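Local structure of suppressor protein MPT5 (Saccharomyces cerevisiae, 5BZ1) at residues A[8-13]-A[35-40]; A[147-150]-A[156-159]; A[168-173]-A[199-204]. The protein binds specific sequences in the 3'-UTRs of target mRNAs through its Pumilio-repeat (PUF) domain and regulates those messages post-transcriptionally, including negative regulation of HO. All blocks are in the same frame, centred on the assembly; numbering follows the deposited sequence.

Contact 1: residues A[8-13]-A[35-40]; sequences LPLRDL and PSESNM
Leu10 and Met40 mark the closest backbone approach of the two segments, with CA atoms 8.0 Å apart, so side chains alone bridge them. Residues 10-12 form a short 3-10 turn, tightened by a hydrogen bond of 3.0 Å from Asp12 N to Pro9 O, ahead of helix 15-19. Segment 35-40 leads into helix 38-49, whose start is tied back to the preceding helix by Ser38 OG bonding to Leu32 O. Both pieces belong to Pumilio repeat 1, so the contact joins the opening of that repeat to the start of helix 38-49 at the N-terminal end of the PUF domain.

Leu10 does the reaching, and one methyl, CD1, carries most of the contact. Met40 CE rests against the flank of that methyl at 3.5 Å, the two side chains crossing at a slant, while Glu37 OE1 comes to within 3.3 Å of the same CD1 from a direction roughly perpendicular to that of CE. Met40 CG stands anti to the backbone N (chi1 -170°), and a bend at chi3 swings CE round to the leucine. Glu37 stays extended beyond CG, passing its CB 4.0 Å from Leu10 CD1 before its carboxylate arrives. Leucine suits the place because its branched end can also touch Val41 and Leu44 of helix 38-49, and methionine because its flexible thioether chain can follow that end.

No hydrogen bond crosses between the segments: a methyl gives OE1 no polar donor. The other oxygen, OE2, has a long, weak ion pair with Lys31, whose side chain also touches Leu10. The chemistry therefore implies apolar adhesion around a buried leucine, with a carboxylate oxygen set against the leucine methyl, its charge probably only loosely balanced by the lysine, and Met40 on the more open side.

Contact 2: residues A[147-150]-A[156-159]; sequences KCIF and KFGF
The ring of Phe157 meets helix 141-151 with its edge: the carbonyl oxygens of Cys148 and Ile149 both lie at that rim near the ring plane, displaced slightly to the same side of it. Neither oxygen sits over a face; Ile149 CA, 3.7 Å from Phe157 CZ, approaches obliquely above that same side. The contact lies within Pumilio repeat 4, where the C-terminal part of one helix packs against the entry to the next, helix 158-165, in the all-helical PUF solenoid.

Phenylalanine fits because carbonyls in the last turn of a helix point on toward its C-terminal end, where further backbone N-H partners run short, and the slightly positive hydrogens of an aromatic rim suit them better than the electron-rich face would. Phe157 CZ comes to 3.3 Å from Ile149 O, and CE1 to 3.8 Å from Cys148 O. With CG anti to the carbonyl carbon (chi1 -69°), the ring is carried toward the helix although its backbone stays well clear. Leu186 of helix 179-189, in Pumilio repeat 5, touches both Phe157 and Ile149. A serine here would probably open a gap beside Leu186 and strip the two carbonyl oxygens of their aromatic rim.

Phe159 stacks instead on Phe122. The apolar side-chain contact between the segments is loose, Ile149 CG2 lying 4.4 Å from Phe157 CZ.

Contact 3: residues A[168-173]-A[199-204]; sequences NNIITI and SVKIVQ
Ile170 and Ile202 make an apolar helix-to-helix contact in the middle of the chain, binding the short helix 169-174 to the last turns of helix 192-204. Their CA atoms are 6.5 Å apart, the nearest pair across the segments, and no hydrogen bond passes between the two backbones.

The two isoleucines cross at about a right angle. CG1 of Ile170 lies 3.6 Å from CG1 of Ile202, and Ile170 CD1 is equally near that same atom, so one methylene of Ile202 is met by two successive carbons. Ile170 holds CG1 anti to its own backbone N (chi1 -172°); this puts CG2 between the backbone N and the carbonyl carbon, from where it reaches Lys201 and sits 3.7 Å from Lys201 O. A beta-branched residue suits the position because its two arms address neighbouring residues of the facing helix at once.

The PUF fold is a solenoid of helical repeats, and this contact joins two of its helices; the border between Pumilio 5 and Pumilio 6 falls within helix 192-204, just before Lys201. Ile202 continues the apolar layer onto Ile218, Ile219 and Leu222 of helix 215-223. Phe205, in the loop that follows, also touches Ile170.

Lys201 contributes its aliphatic part, CG standing 4.1 Å from Ile170 CG2. A bend at chi2 (59°) then leads the chain away from the isoleucine, so that the amine stays off the apolar seam; Lys201 NZ makes a weak hydrogen bond of 3.3 Å to Gln204 OE1, one turn further along its own helix.

The three contacts follow one another along the chain and along the PUF solenoid. Contact 1 stands at the N-terminal end, its centre about 38 Å from that of contact 2 and about 54 Å from that of contact 3. Contacts 2 and 3 are neighbours, with centres about 18 Å and nearest atoms about 8 Å apart; helix 158-165 of contact 2 is followed directly by helix 169-174 of contact 3. The bound RNA is about 8 Å from the nearest atom of contact 2, 9 Å from contact 3 and 15 Å from contact 1. At these separations none of the three touches the RNA; they belong to the helical scaffold that carries the RNA-binding surface.

Contact 1: residues A[8-13]-A[35-40]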
ATOM      1  N   LEU A   8      22.167  38.489 -26.140  1.00 55.37           N
ATOM      2  CA  LEU A   8      23.313  38.554 -25.236  1.00 55.76           C
ATOM      3  C   LEU A   8      24.113  37.253 -25.251  1.00 53.05           C
ATOM      4  O   LEU A   8      23.550  36.175 -25.445  1.00 48.81           O
ATOM      5  CB  LEU A   8      22.847  38.851 -23.806  1.00 51.52           C
ATOM      6  CG  LEU A   8      22.072  40.148 -23.570  1.00 52.67           C
ATOM      7  CD1 LEU A   8      21.579  40.246 -22.132  1.00 52.56           C
ATOM      8  CD2 LEU A   8      22.931  41.343 -23.918  1.00 50.84           C
ATOM      9  N   PRO A   9      25.440  37.350 -25.058  1.00 54.41           N
ATOM     10  CA  PRO A   9      26.239  36.135 -24.861  1.00 49.72           C
ATOM     11  C   PRO A   9      25.855  35.457 -23.550  1.00 46.45           C
ATOM     12  O   PRO A   9      25.526  36.153 -22.589  1.00 46.34           O
ATOM     13  CB  PRO A   9      27.679  36.660 -24.790  1.00 54.46           C
ATOM     14  CG  PRO A   9      27.557  38.120 -24.487  1.00 60.08           C
ATOM     15  CD  PRO A   9      26.274  38.563 -25.123  1.00 59.93           C
ATOM     16  N   LEU A  10      25.893  34.129 -23.517  1.00 38.40           N
ATOM     17  CA  LEU A  10      25.479  33.364 -22.343  1.00 36.43           C
ATOM     18  C   LEU A  10      26.330  33.710 -21.122  1.00 36.80           C
ATOM     19  O   LEU A  10      25.882  33.594 -19.980  1.00 45.51           O
ATOM     20  CB  LEU A  10      25.561  31.866 -22.638  1.00 36.29           C
ATOM     21  CG  LEU A  10      24.698  31.379 -23.800  1.00 41.01           C
ATOM     22  CD1 LEU A  10      24.875  29.894 -24.047  1.00 43.86           C
ATOM     23  CD2 LEU A  10      23.238  31.686 -23.534  1.00 38.78           C
ATOM     24  N   ARG A  11      27.556  34.141 -21.393  1.00 37.78           N
ATOM     25  CA  ARG A  11      28.536  34.515 -20.383  1.00 55.56           C
ATOM     26  C   ARG A  11      28.057  35.682 -19.514  1.00 52.41           C
ATOM     27  O   ARG A  11      28.509  35.848 -18.380  1.00 53.99           O
ATOM     28  CB  ARG A  11      29.829  34.918 -21.095  1.00 66.32           C
ATOM     29  CG  ARG A  11      31.117  34.439 -20.448  1.00 71.97           C
ATOM     30  CD  ARG A  11      32.313  35.024 -21.184  1.00 73.57           C
ATOM     31  NE  ARG A  11      32.144  36.459 -21.399  1.00 81.39           N
ATOM     32  CZ  ARG A  11      32.580  37.400 -20.568  1.00 86.89           C
ATOM     33  NH1 ARG A  11      33.224  37.062 -19.458  1.00 87.84           N
ATOM     34  NH2 ARG A  11      32.376  38.682 -20.846  1.00 87.67           N
ATOM     35  N   ASP A  12      27.142  36.485 -20.051  1.00 47.92           N
ATOM     36  CA  ASP A  12      26.728  37.728 -19.403  1.00 48.07           C
ATOM     37  C   ASP A  12      25.282  37.722 -18.904  1.00 50.86           C
ATOM     38  O   ASP A  12      24.771  38.752 -18.466  1.00 54.10           O
ATOM     39  CB  ASP A  12      26.934  38.911 -20.350  1.00 52.72           C
ATOM     40  CG  ASP A  12      28.394  39.144 -20.681  1.00 60.93           C
ATOM     41  OD1 ASP A  12      29.225  39.159 -19.748  1.00 68.33           O
ATOM     42  OD2 ASP A  12      28.710  39.312 -21.875  1.00 61.19           O
ATOM     43  N   LEU A  13      24.626  36.569 -18.969  1.00 43.04           N
ATOM     44  CA  LEU A  13      23.249  36.451 -18.491  1.00 44.03           C
ATOM     45  C   LEU A  13      23.187  36.456 -16.964  1.00 46.06           C
ATOM     46  O   LEU A  13      24.076  35.921 -16.300  1.00 43.77           O
ATOM     47  CB  LEU A  13      22.600  35.174 -19.029  1.00 40.87           C
ATOM     48  CG  LEU A  13      22.322  35.135 -20.529  1.00 43.59           C
ATOM     49  CD1 LEU A  13      21.632  33.836 -20.917  1.00 36.30           C
ATOM     50  CD2 LEU A  13      21.478  36.328 -20.939  1.00 45.11           C
ATOM     51  N   PRO A  35      21.509  21.654 -28.322  1.00 46.79           N
ATOM     52  CA  PRO A  35      22.712  20.812 -28.320  1.00 47.70           C
ATOM     53  C   PRO A  35      24.014  21.609 -28.388  1.00 45.93           C
ATOM     54  O   PRO A  35      24.941  21.317 -27.632  1.00 43.88           O
ATOM     55  CB  PRO A  35      22.544  19.968 -29.586  1.00 52.26           C
ATOM     56  CG  PRO A  35      21.066  19.872 -29.770  1.00 56.04           C
ATOM     57  CD  PRO A  35      20.537  21.215 -29.341  1.00 52.55           C
ATOM     58  N   SER A  36      24.079  22.599 -29.273  1.00 42.29           N
ATOM     59  CA  SER A  36      25.285  23.409 -29.428  1.00 47.23           C
ATOM     60  C   SER A  36      25.649  24.177 -28.154  1.00 39.37           C
ATOM     61  O   SER A  36      26.829  24.402 -27.875  1.00 42.04           O
ATOM     62  CB  SER A  36      25.127  24.392 -30.591  1.00 54.89           C
ATOM     63  OG  SER A  36      24.142  25.371 -30.305  1.00 56.89           O
ATOM     64  N   GLU A  37      24.639  24.568 -27.382  1.00 36.18           N
ATOM     65  CA  GLU A  37      24.856  25.448 -26.237  1.00 47.10           C
ATOM     66  C   GLU A  37      24.560  24.792 -24.894  1.00 41.73           C
ATOM     67  O   GLU A  37      24.795  25.396 -23.848  1.00 40.10           O
ATOM     68  CB  GLU A  37      24.020  26.723 -26.385  1.00 52.45           C
ATOM     69  CG  GLU A  37      24.285  27.499 -27.668  1.00 58.99           C
ATOM     70  CD  GLU A  37      23.505  28.797 -27.736  1.00 64.60           C
ATOM     71  OE1 GLU A  37      24.012  29.822 -27.237  1.00 71.57           O
ATOM     72  OE2 GLU A  37      22.388  28.794 -28.293  1.00 65.25           O
ATOM     73  N   SER A  38      24.046  23.564 -24.930  1.00 39.23           N
ATOM     74  CA  SER A  38      23.598  22.868 -23.719  1.00 40.29           C
ATOM     75  C   SER A  38      24.649  22.835 -22.605  1.00 35.04           C
ATOM     76  O   SER A  38      24.410  23.349 -21.512  1.00 33.85           O
ATOM     77  CB  SER A  38      23.148  21.442 -24.048  1.00 37.60           C
ATOM     78  OG  SER A  38      22.631  20.800 -22.897  1.00 37.27           O
ATOM     79  N   ASN A  39      25.803  22.239 -22.890  1.00 34.93           N
ATOM     80  CA  ASN A  39      26.874  22.136 -21.905  1.00 36.90           C
ATOM     81  C   ASN A  39      27.320  23.488 -21.350  1.00 42.04           C
ATOM     82  O   ASN A  39      27.530  23.634 -20.145  1.00 40.02           O
ATOM     83  CB  ASN A  39      28.079  21.391 -22.489  1.00 35.84           C
ATOM     84  CG  ASN A  39      27.859  19.892 -22.574  1.00 43.66           C
ATOM     85  OD1 ASN A  39      26.966  19.344 -21.929  1.00 44.37           O
ATOM     86  ND2 ASN A  39      28.688  19.219 -23.367  1.00 41.57           N
ATOM     87  N   MET A  40      27.466  24.475 -22.229  1.00 37.90           N
ATOM     88  CA  MET A  40      27.951  25.787 -21.804  1.00 38.30           C
ATOM     89  C   MET A  40      26.939  26.546 -20.952  1.00 34.69           C
ATOM     90  O   MET A  40      27.303  27.133 -19.932  1.00 36.66           O
ATOM     91  CB  MET A  40      28.379  26.637 -22.999  1.00 43.34           C
ATOM     92  CG  MET A  40      29.110  27.901 -22.594  1.00 47.08           C
ATOM     93  SD  MET A  40      29.760  28.788 -24.011  1.00 74.09           S
ATOM     94  CE  MET A  40      28.236  29.164 -24.875  1.00 57.59           C
TER

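Contact 2: residues A[147-150]-A[156-159]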
ATOM      1  N   LYS A 147       8.189   7.642  -4.421  1.00 26.71           N
ATOM      2  CA  LYS A 147       9.277   7.656  -5.389  1.00 26.01           C
ATOM      3  C   LYS A 147      10.495   6.913  -4.831  1.00 22.37           C
ATOM      4  O   LYS A 147      11.122   6.127  -5.540  1.00 25.58           O
ATOM      5  CB  LYS A 147       9.637   9.095  -5.782  1.00 27.01           C
ATOM      6  CG  LYS A 147      10.669   9.204  -6.888  1.00 33.42           C
ATOM      7  CD  LYS A 147      10.168   8.637  -8.215  1.00 43.11           C
ATOM      8  CE  LYS A 147       9.133   9.544  -8.867  1.00 50.34           C
ATOM      9  NZ  LYS A 147       8.784   9.104 -10.251  1.00 50.05           N
ATOM     10  N   CYS A 148      10.815   7.153  -3.558  1.00 19.60           N
ATOM     11  CA  CYS A 148      11.896   6.429  -2.885  1.00 24.91           C
ATOM     12  C   CYS A 148      11.643   4.925  -2.920  1.00 26.14           C
ATOM     13  O   CYS A 148      12.545   4.130  -3.189  1.00 25.56           O
ATOM     14  CB  CYS A 148      12.015   6.867  -1.424  1.00 26.55           C
ATOM     15  SG  CYS A 148      12.588   8.556  -1.164  1.00 33.50           S
ATOM     16  N   ILE A 149      10.397   4.549  -2.651  1.00 22.79           N
ATOM     17  CA  ILE A 149       9.999   3.153  -2.560  1.00 29.07           C
ATOM     18  C   ILE A 149      10.211   2.408  -3.880  1.00 30.49           C
ATOM     19  O   ILE A 149      10.619   1.246  -3.884  1.00 30.13           O
ATOM     20  CB  ILE A 149       8.530   3.038  -2.086  1.00 27.63           C
ATOM     21  CG1 ILE A 149       8.430   3.350  -0.591  1.00 27.50           C
ATOM     22  CG2 ILE A 149       7.965   1.659  -2.363  1.00 28.66           C
ATOM     23  CD1 ILE A 149       7.000   3.426  -0.068  1.00 29.09           C
ATOM     24  N   PHE A 150       9.956   3.081  -4.998  1.00 27.74           N
ATOM     25  CA  PHE A 150      10.086   2.442  -6.305  1.00 33.76           C
ATOM     26  C   PHE A 150      11.460   2.603  -6.952  1.00 30.87           C
ATOM     27  O   PHE A 150      11.831   1.818  -7.826  1.00 35.42           O
ATOM     28  CB  PHE A 150       8.993   2.932  -7.255  1.00 35.91           C
ATOM     29  CG  PHE A 150       7.625   2.402  -6.922  1.00 45.46           C
ATOM     30  CD1 PHE A 150       7.311   1.068  -7.146  1.00 45.76           C
ATOM     31  CD2 PHE A 150       6.653   3.237  -6.387  1.00 41.87           C
ATOM     32  CE1 PHE A 150       6.052   0.573  -6.840  1.00 45.83           C
ATOM     33  CE2 PHE A 150       5.395   2.752  -6.079  1.00 39.83           C
ATOM     34  CZ  PHE A 150       5.093   1.419  -6.306  1.00 42.88           C
ATOM     35  N   LYS A 156      17.466   0.389   1.777  1.00 31.03           N
ATOM     36  CA  LYS A 156      17.484   1.800   2.156  1.00 32.81           C
ATOM     37  C   LYS A 156      16.210   2.212   2.897  1.00 34.15           C
ATOM     38  O   LYS A 156      16.112   3.339   3.390  1.00 33.23           O
ATOM     39  CB  LYS A 156      17.636   2.689   0.916  1.00 32.27           C
ATOM     40  CG  LYS A 156      18.717   2.264  -0.070  1.00 33.56           C
ATOM     41  CD  LYS A 156      20.116   2.424   0.504  1.00 31.04           C
ATOM     42  CE  LYS A 156      21.168   2.211  -0.580  1.00 31.24           C
ATOM     43  NZ  LYS A 156      22.559   2.255  -0.040  1.00 30.15           N
ATOM     44  N   PHE A 157      15.241   1.301   2.979  1.00 33.04           N
ATOM     45  CA  PHE A 157      13.910   1.627   3.507  1.00 36.04           C
ATOM     46  C   PHE A 157      13.871   1.853   5.025  1.00 36.13           C
ATOM     47  O   PHE A 157      12.791   2.041   5.596  1.00 37.36           O
ATOM     48  CB  PHE A 157      12.892   0.535   3.145  1.00 31.39           C
ATOM     49  CG  PHE A 157      12.547   0.464   1.676  1.00 35.38           C
ATOM     50  CD1 PHE A 157      13.031   1.406   0.777  1.00 33.30           C
ATOM     51  CD2 PHE A 157      11.721  -0.551   1.200  1.00 36.77           C
ATOM     52  CE1 PHE A 157      12.706   1.333  -0.573  1.00 28.41           C
ATOM     53  CE2 PHE A 157      11.392  -0.629  -0.146  1.00 37.88           C
ATOM     54  CZ  PHE A 157      11.886   0.315  -1.033  1.00 28.94           C
ATOM     55  N   GLY A 158      15.036   1.831   5.668  1.00 32.35           N
ATOM     56  CA  GLY A 158      15.138   1.931   7.115  1.00 32.36           C
ATOM     57  C   GLY A 158      14.323   3.026   7.788  1.00 34.09           C
ATOM     58  O   GLY A 158      13.607   2.759   8.754  1.00 31.74           O
ATOM     59  N   PHE A 159      14.420   4.252   7.280  1.00 29.47           N
ATOM     60  CA  PHE A 159      13.727   5.382   7.897  1.00 29.11           C
ATOM     61  C   PHE A 159      12.206   5.279   7.788  1.00 28.45           C
ATOM     62  O   PHE A 159      11.475   5.809   8.630  1.00 29.14           O
ATOM     63  CB  PHE A 159      14.222   6.710   7.317  1.00 24.03           C
ATOM     64  CG  PHE A 159      13.688   7.022   5.943  1.00 29.32           C
ATOM     65  CD1 PHE A 159      12.580   7.848   5.789  1.00 31.89           C
ATOM     66  CD2 PHE A 159      14.310   6.521   4.808  1.00 28.90           C
ATOM     67  CE1 PHE A 159      12.093   8.157   4.530  1.00 29.01           C
ATOM     68  CE2 PHE A 159      13.829   6.828   3.541  1.00 29.09           C
ATOM     69  CZ  PHE A 159      12.720   7.647   3.404  1.00 25.00           C
TER

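Contact 3: residues A[168-173]-A[199-204]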
ATOM      1  N   ASN A 168       2.334   3.469  17.980  1.00 36.00           N
ATOM      2  CA  ASN A 168       1.080   3.189  17.284  1.00 39.00           C
ATOM      3  C   ASN A 168       0.961   3.903  15.933  1.00 40.75           C
ATOM      4  O   ASN A 168      -0.147   4.134  15.440  1.00 37.31           O
ATOM      5  CB  ASN A 168      -0.122   3.542  18.165  1.00 46.04           C
ATOM      6  CG  ASN A 168      -0.247   5.033  18.406  1.00 52.07           C
ATOM      7  OD1 ASN A 168       0.754   5.744  18.507  1.00 57.06           O
ATOM      8  ND2 ASN A 168      -1.481   5.517  18.494  1.00 53.90           N
ATOM      9  N   ASN A 169       2.101   4.244  15.336  1.00 37.08           N
ATOM     10  CA  ASN A 169       2.113   4.904  14.037  1.00 32.82           C
ATOM     11  C   ASN A 169       1.451   4.072  12.932  1.00 33.55           C
ATOM     12  O   ASN A 169       1.027   4.618  11.915  1.00 29.97           O
ATOM     13  CB  ASN A 169       3.542   5.284  13.630  1.00 30.14           C
ATOM     14  CG  ASN A 169       4.143   6.361  14.522  1.00 33.01           C
ATOM     15  OD1 ASN A 169       3.448   6.976  15.328  1.00 36.53           O
ATOM     16  ND2 ASN A 169       5.440   6.601  14.367  1.00 31.96           N
ATOM     17  N   ILE A 170       1.372   2.757  13.126  1.00 29.65           N
ATOM     18  CA  ILE A 170       0.703   1.894  12.152  1.00 24.64           C
ATOM     19  C   ILE A 170      -0.758   2.316  11.968  1.00 25.08           C
ATOM     20  O   ILE A 170      -1.302   2.234  10.866  1.00 29.96           O
ATOM     21  CB  ILE A 170       0.802   0.389  12.527  1.00 28.70           C
ATOM     22  CG1 ILE A 170       0.261  -0.489  11.396  1.00 29.00           C
ATOM     23  CG2 ILE A 170       0.058   0.083  13.823  1.00 23.91           C
ATOM     24  CD1 ILE A 170       1.020  -0.332  10.091  1.00 34.37           C
ATOM     25  N   ILE A 171      -1.377   2.798  13.045  1.00 27.73           N
ATOM     26  CA  ILE A 171      -2.738   3.317  12.985  1.00 31.07           C
ATOM     27  C   ILE A 171      -2.776   4.629  12.194  1.00 32.77           C
ATOM     28  O   ILE A 171      -3.536   4.769  11.231  1.00 30.65           O
ATOM     29  CB  ILE A 171      -3.308   3.562  14.393  1.00 35.70           C
ATOM     30  CG1 ILE A 171      -3.337   2.263  15.197  1.00 35.45           C
ATOM     31  CG2 ILE A 171      -4.713   4.155  14.308  1.00 35.56           C
ATOM     32  CD1 ILE A 171      -4.440   1.319  14.767  1.00 40.36           C
ATOM     33  N   THR A 172      -1.949   5.582  12.616  1.00 27.62           N
ATOM     34  CA  THR A 172      -1.873   6.903  11.991  1.00 32.88           C
ATOM     35  C   THR A 172      -1.733   6.804  10.470  1.00 29.56           C
ATOM     36  O   THR A 172      -2.327   7.585   9.727  1.00 32.53           O
ATOM     37  CB  THR A 172      -0.691   7.715  12.553  1.00 35.53           C
ATOM     38  OG1 THR A 172      -0.716   7.673  13.984  1.00 36.49           O
ATOM     39  CG2 THR A 172      -0.757   9.169  12.081  1.00 36.40           C
ATOM     40  N   ILE A 173      -0.961   5.818  10.023  1.00 25.36           N
ATOM     41  CA  ILE A 173      -0.703   5.604   8.605  1.00 27.15           C
ATOM     42  C   ILE A 173      -1.801   4.799   7.890  1.00 27.26           C
ATOM     43  O   ILE A 173      -2.299   5.221   6.847  1.00 27.37           O
ATOM     44  CB  ILE A 173       0.673   4.931   8.411  1.00 29.08           C
ATOM     45  CG1 ILE A 173       1.787   5.930   8.734  1.00 34.69           C
ATOM     46  CG2 ILE A 173       0.827   4.394   6.994  1.00 23.90           C
ATOM     47  CD1 ILE A 173       3.121   5.291   9.063  1.00 37.20           C
ATOM     48  N   SER A 199       3.874  -6.286  10.005  1.00 35.13           N
ATOM     49  CA  SER A 199       2.746  -7.160  10.313  1.00 39.36           C
ATOM     50  C   SER A 199       2.546  -7.356  11.815  1.00 42.41           C
ATOM     51  O   SER A 199       1.408  -7.431  12.287  1.00 44.24           O
ATOM     52  CB  SER A 199       2.926  -8.510   9.631  1.00 42.70           C
ATOM     53  OG  SER A 199       2.034  -9.469  10.163  1.00 51.51           O
ATOM     54  N   VAL A 200       3.648  -7.448  12.558  1.00 37.98           N
ATOM     55  CA  VAL A 200       3.583  -7.531  14.013  1.00 41.30           C
ATOM     56  C   VAL A 200       2.797  -6.346  14.569  1.00 40.80           C
ATOM     57  O   VAL A 200       1.919  -6.509  15.414  1.00 37.26           O
ATOM     58  CB  VAL A 200       4.991  -7.578  14.642  1.00 47.38           C
ATOM     59  CG1 VAL A 200       4.923  -7.321  16.140  1.00 47.81           C
ATOM     60  CG2 VAL A 200       5.659  -8.919  14.365  1.00 45.97           C
ATOM     61  N   LYS A 201       3.101  -5.154  14.067  1.00 35.62           N
ATOM     62  CA  LYS A 201       2.413  -3.948  14.505  1.00 36.38           C
ATOM     63  C   LYS A 201       0.955  -3.913  14.027  1.00 36.70           C
ATOM     64  O   LYS A 201       0.060  -3.478  14.760  1.00 33.96           O
ATOM     65  CB  LYS A 201       3.177  -2.707  14.036  1.00 34.96           C
ATOM     66  CG  LYS A 201       3.511  -1.733  15.157  1.00 41.64           C
ATOM     67  CD  LYS A 201       4.351  -2.381  16.253  1.00 38.87           C
ATOM     68  CE  LYS A 201       4.455  -1.475  17.475  1.00 43.95           C
ATOM     69  NZ  LYS A 201       5.327  -2.057  18.530  1.00 53.51           N
ATOM     70  N   ILE A 202       0.719  -4.387  12.805  1.00 31.32           N
ATOM     71  CA  ILE A 202      -0.634  -4.462  12.253  1.00 32.54           C
ATOM     72  C   ILE A 202      -1.526  -5.387  13.089  1.00 38.17           C
ATOM     73  O   ILE A 202      -2.676  -5.053  13.391  1.00 38.48           O
ATOM     74  CB  ILE A 202      -0.614  -4.919  10.776  1.00 32.16           C
ATOM     75  CG1 ILE A 202      -0.204  -3.758   9.865  1.00 33.85           C
ATOM     76  CG2 ILE A 202      -1.972  -5.450  10.350  1.00 28.13           C
ATOM     77  CD1 ILE A 202       0.054  -4.162   8.421  1.00 35.49           C
ATOM     78  N   VAL A 203      -0.988  -6.546  13.463  1.00 33.81           N
ATOM     79  CA  VAL A 203      -1.716  -7.492  14.307  1.00 38.39           C
ATOM     80  C   VAL A 203      -1.950  -6.916  15.703  1.00 42.95           C
ATOM     81  O   VAL A 203      -3.028  -7.078  16.276  1.00 38.83           O
ATOM     82  CB  VAL A 203      -0.980  -8.848  14.404  1.00 41.59           C
ATOM     83  CG1 VAL A 203      -1.641  -9.760  15.438  1.00 41.60           C
ATOM     84  CG2 VAL A 203      -0.942  -9.528  13.041  1.00 38.12           C
ATOM     85  N   GLN A 204      -0.940  -6.234  16.238  1.00 43.71           N
ATOM     86  CA  GLN A 204      -1.029  -5.629  17.565  1.00 46.15           C
ATOM     87  C   GLN A 204      -2.179  -4.625  17.658  1.00 48.27           C
ATOM     88  O   GLN A 204      -2.868  -4.549  18.679  1.00 40.80           O
ATOM     89  CB  GLN A 204       0.295  -4.951  17.933  1.00 44.34           C
ATOM     90  CG  GLN A 204       0.238  -4.131  19.220  1.00 46.85           C
ATOM     91  CD  GLN A 204       1.584  -3.551  19.624  1.00 56.72           C
ATOM     92  OE1 GLN A 204       2.608  -3.826  18.995  1.00 56.77           O
ATOM     93  NE2 GLN A 204       1.589  -2.744  20.682  1.00 59.12           N
TER